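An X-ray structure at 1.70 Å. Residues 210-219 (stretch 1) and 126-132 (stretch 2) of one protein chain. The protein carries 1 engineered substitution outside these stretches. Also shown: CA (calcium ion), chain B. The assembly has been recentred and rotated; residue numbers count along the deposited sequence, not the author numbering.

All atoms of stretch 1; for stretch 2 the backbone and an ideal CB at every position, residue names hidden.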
# COMPACT_ATOMS: atom_id res chain seq x y z
N ALA A 210 -4.13 -28.51 -7.20
CA ALA A 210 -4.91 -29.42 -8.02
C ALA A 210 -4.84 -30.78 -7.31
O ALA A 210 -3.81 -31.18 -6.78
CB ALA A 210 -4.34 -29.51 -9.44
N LYS A 211 -5.96 -31.49 -7.31
CA LYS A 211 -6.08 -32.78 -6.64
C LYS A 211 -5.14 -33.90 -7.10
O LYS A 211 -4.96 -34.11 -8.30
CB LYS A 211 -7.53 -33.24 -6.76
CG LYS A 211 -7.94 -34.44 -5.92
CD LYS A 211 -9.36 -34.85 -6.31
CE LYS A 211 -9.86 -36.02 -5.48
NZ LYS A 211 -11.22 -36.48 -5.92
N LYS A 212 -4.54 -34.62 -6.16
CA LYS A 212 -3.68 -35.74 -6.53
C LYS A 212 -4.65 -36.91 -6.68
O LYS A 212 -5.10 -37.49 -5.70
CB LYS A 212 -2.66 -36.02 -5.44
CG LYS A 212 -1.57 -36.99 -5.85
CD LYS A 212 -0.53 -37.07 -4.76
CE LYS A 212 0.61 -37.99 -5.16
NZ LYS A 212 0.15 -39.37 -5.51
N ASP A 213 -4.99 -37.24 -7.92
CA ASP A 213 -5.96 -38.31 -8.16
C ASP A 213 -5.67 -39.12 -9.41
O ASP A 213 -6.57 -39.78 -9.94
CB ASP A 213 -7.37 -37.70 -8.26
CG ASP A 213 -7.50 -36.72 -9.41
OD1 ASP A 213 -6.49 -36.47 -10.08
OD2 ASP A 213 -8.62 -36.20 -9.64
N GLY A 214 -4.43 -39.04 -9.90
CA GLY A 214 -4.04 -39.77 -11.09
C GLY A 214 -4.40 -39.11 -12.41
O GLY A 214 -3.85 -39.46 -13.46
N LYS A 215 -5.32 -38.15 -12.37
CA LYS A 215 -5.78 -37.45 -13.57
C LYS A 215 -5.30 -36.00 -13.63
O LYS A 215 -4.98 -35.41 -12.62
CB LYS A 215 -7.31 -37.45 -13.59
CG LYS A 215 -7.94 -38.83 -13.46
CD LYS A 215 -7.80 -39.61 -14.76
CE LYS A 215 -8.61 -40.90 -14.74
NZ LYS A 215 -8.61 -41.55 -16.08
N GLY A 216 -5.27 -35.44 -14.84
CA GLY A 216 -4.86 -34.05 -15.01
C GLY A 216 -3.51 -33.73 -14.37
O GLY A 216 -2.55 -34.48 -14.54
N ILE A 217 -3.44 -32.61 -13.65
CA ILE A 217 -2.19 -32.22 -13.00
C ILE A 217 -2.33 -32.37 -11.48
O ILE A 217 -3.30 -32.95 -11.00
CB ILE A 217 -1.81 -30.75 -13.33
CG1 ILE A 217 -2.85 -29.77 -12.78
CG2 ILE A 217 -1.77 -30.56 -14.85
CD1 ILE A 217 -2.26 -28.40 -12.41
N VAL A 218 -1.35 -31.89 -10.74
CA VAL A 218 -1.42 -31.95 -9.29
C VAL A 218 -0.74 -30.68 -8.81
O VAL A 218 0.18 -30.18 -9.47
CB VAL A 218 -0.73 -33.23 -8.72
CG1 VAL A 218 0.71 -33.31 -9.19
CG2 VAL A 218 -0.82 -33.25 -7.18
N GLY A 219 -1.22 -30.12 -7.71
CA GLY A 219 -0.64 -28.89 -7.19
C GLY A 219 0.61 -29.12 -6.37
O GLY A 219 0.97 -30.25 -6.08
N UNK A 126 7.71 -38.15 -11.78
CA UNK A 126 6.73 -39.16 -11.43
C UNK A 126 5.90 -38.68 -10.24
O UNK A 126 6.22 -38.98 -9.09
CB UNK A 126 7.41 -40.49 -11.11
N UNK A 127 4.84 -37.93 -10.53
CA UNK A 127 3.97 -37.42 -9.48
C UNK A 127 2.68 -38.22 -9.36
O UNK A 127 1.86 -37.96 -8.48
CB UNK A 127 3.64 -35.95 -9.74
N UNK A 128 2.48 -39.18 -10.26
CA UNK A 128 1.29 -40.02 -10.21
C UNK A 128 0.12 -39.63 -11.11
O UNK A 128 -0.82 -40.41 -11.28
CB UNK A 128 0.79 -40.05 -8.77
N UNK A 129 0.18 -38.43 -11.67
CA UNK A 129 -0.89 -37.92 -12.54
C UNK A 129 -0.53 -38.12 -14.00
O UNK A 129 0.64 -38.07 -14.37
CB UNK A 129 -1.16 -36.44 -12.26
N UNK A 130 -1.55 -38.30 -14.83
CA UNK A 130 -1.32 -38.52 -16.25
C UNK A 130 -0.55 -37.39 -16.93
O UNK A 130 0.14 -37.64 -17.92
CB UNK A 130 -2.66 -38.71 -16.96
N UNK A 131 -0.65 -36.17 -16.42
CA UNK A 131 0.07 -35.06 -17.04
C UNK A 131 1.37 -34.68 -16.32
O UNK A 131 1.97 -33.65 -16.62
CB UNK A 131 -0.85 -33.84 -17.10
N UNK A 132 1.82 -35.54 -15.40
CA UNK A 132 3.05 -35.28 -14.64
C UNK A 132 4.24 -34.89 -15.49
O UNK A 132 5.05 -34.05 -15.09
CB UNK A 132 3.42 -36.52 -13.82
CA CA B . -5.02 -34.47 -10.55

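Position 126 is out of reach: nothing of stretch 1 lies within 5.5 Å of its CB, so these atoms hardly restrict the choice. It is Asp126, which makes no contact here.

At position 127 CA-to-CB points toward stretch 1, and the ideal CB lies 4.0 Å from Val218 CG1. An apolar or aromatic residue would suit. The residue is Tyr127: its CB packs at 4.0 Å against Val218 CG1, while the ring, with chi1 m, leads away.

Position 128 has phi/psi of 97/-12, where a CB would be jammed against the carbonyl O of position 127; it would also lie 3.4 Å from Lys212 NZ. The backbone calls for glycine, and Gly128 it is. Its O receives a CA-H...O contact from Gly214 CA at 3.3 Å.

Position 129 is the most informative. Its CB points sideways, 3.3 Å from Gly216 O, but a calcium ion lies within a longer side chain's reach, already held by Lys211 O, Asp213 OD1, Lys215 O and Ile217 O. The amides of Asp213 and Gly214 also offer donors. An acidic side chain answers both demands, and the distance from CB favours the longer one, although an amide oxygen could also bind a metal. Glu129, with chi1 and chi2 both m, curls back so that its OE1 binds CA at 2.4 Å. That same OE1 accepts from Asp213 N (3.0 Å), and OE2 accepts from Gly214 N (2.8 Å). Water 1 donates to Glu129 OE2 (2.6 Å) and accepts from Lys212 NZ (3.0 Å), linking carboxylate to ammonium. The short distances from OE1 to the other oxygen ligands reflect the shared cation.

At position 130 the backbone N donates to Gly214 O (2.9 Å), which any residue but proline can do. The CB, sideways, lies 4.7 Å from Gly216 N, an available donor; Gln, Glu or perhaps a shorter acceptor would suit. In Glu130, extended at chi2 (t), OE1 accepts from Gly216 N at 2.9 Å and a nearly straight 174°. Its OE2 lies 4.4 Å from Lys215 NZ, beyond a salt bridge but of favourable charge.

Position 131 points toward stretch 1, its CB tight against Gly216 O (3.1 Å) and 4.1 Å from Ile217 CG2. An aliphatic side chain fits. Leu131 brings CD1 to 4.0 Å from Ile217 CG2, while its N donates to Gly216 O (3.2 Å).

Position 132 points sideways, without contact; stretch 1 sets no demand, but a small hydroxyl could serve the turn beginning at 129. Ser132 does so, its OG donating to Glu129 O (2.6 Å).

Stretch 2 126-132: DYGEELS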
# COMPACT_ATOMS: atom_id res chain seq x y z
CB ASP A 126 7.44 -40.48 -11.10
CG ASP A 126 6.46 -41.62 -10.84
OD1 ASP A 126 5.40 -41.67 -11.51
OD2 ASP A 126 6.77 -42.47 -9.98
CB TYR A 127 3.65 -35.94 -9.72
CG TYR A 127 4.88 -35.11 -9.98
CD1 TYR A 127 5.06 -34.45 -11.20
CD2 TYR A 127 5.92 -35.06 -9.05
CE1 TYR A 127 6.24 -33.79 -11.49
CE2 TYR A 127 7.12 -34.39 -9.33
CZ TYR A 127 7.27 -33.77 -10.57
OH TYR A 127 8.46 -33.17 -10.90
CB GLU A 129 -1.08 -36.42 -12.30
CG GLU A 129 -1.06 -36.05 -10.84
CD GLU A 129 -2.21 -36.64 -10.07
OE1 GLU A 129 -3.28 -36.00 -10.06
OE2 GLU A 129 -2.04 -37.74 -9.49
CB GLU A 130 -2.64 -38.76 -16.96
CG GLU A 130 -3.54 -37.55 -16.97
CD GLU A 130 -4.98 -37.91 -17.28
OE1 GLU A 130 -5.84 -37.02 -17.18
OE2 GLU A 130 -5.25 -39.09 -17.64
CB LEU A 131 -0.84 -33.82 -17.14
CG LEU A 131 -2.16 -34.07 -17.89
CD1 LEU A 131 -2.98 -32.78 -17.92
CD2 LEU A 131 -1.87 -34.57 -19.32
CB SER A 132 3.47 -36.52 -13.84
OG SER A 132 2.51 -36.92 -12.90
O HOH W 1 -1.48 -39.77 -7.97
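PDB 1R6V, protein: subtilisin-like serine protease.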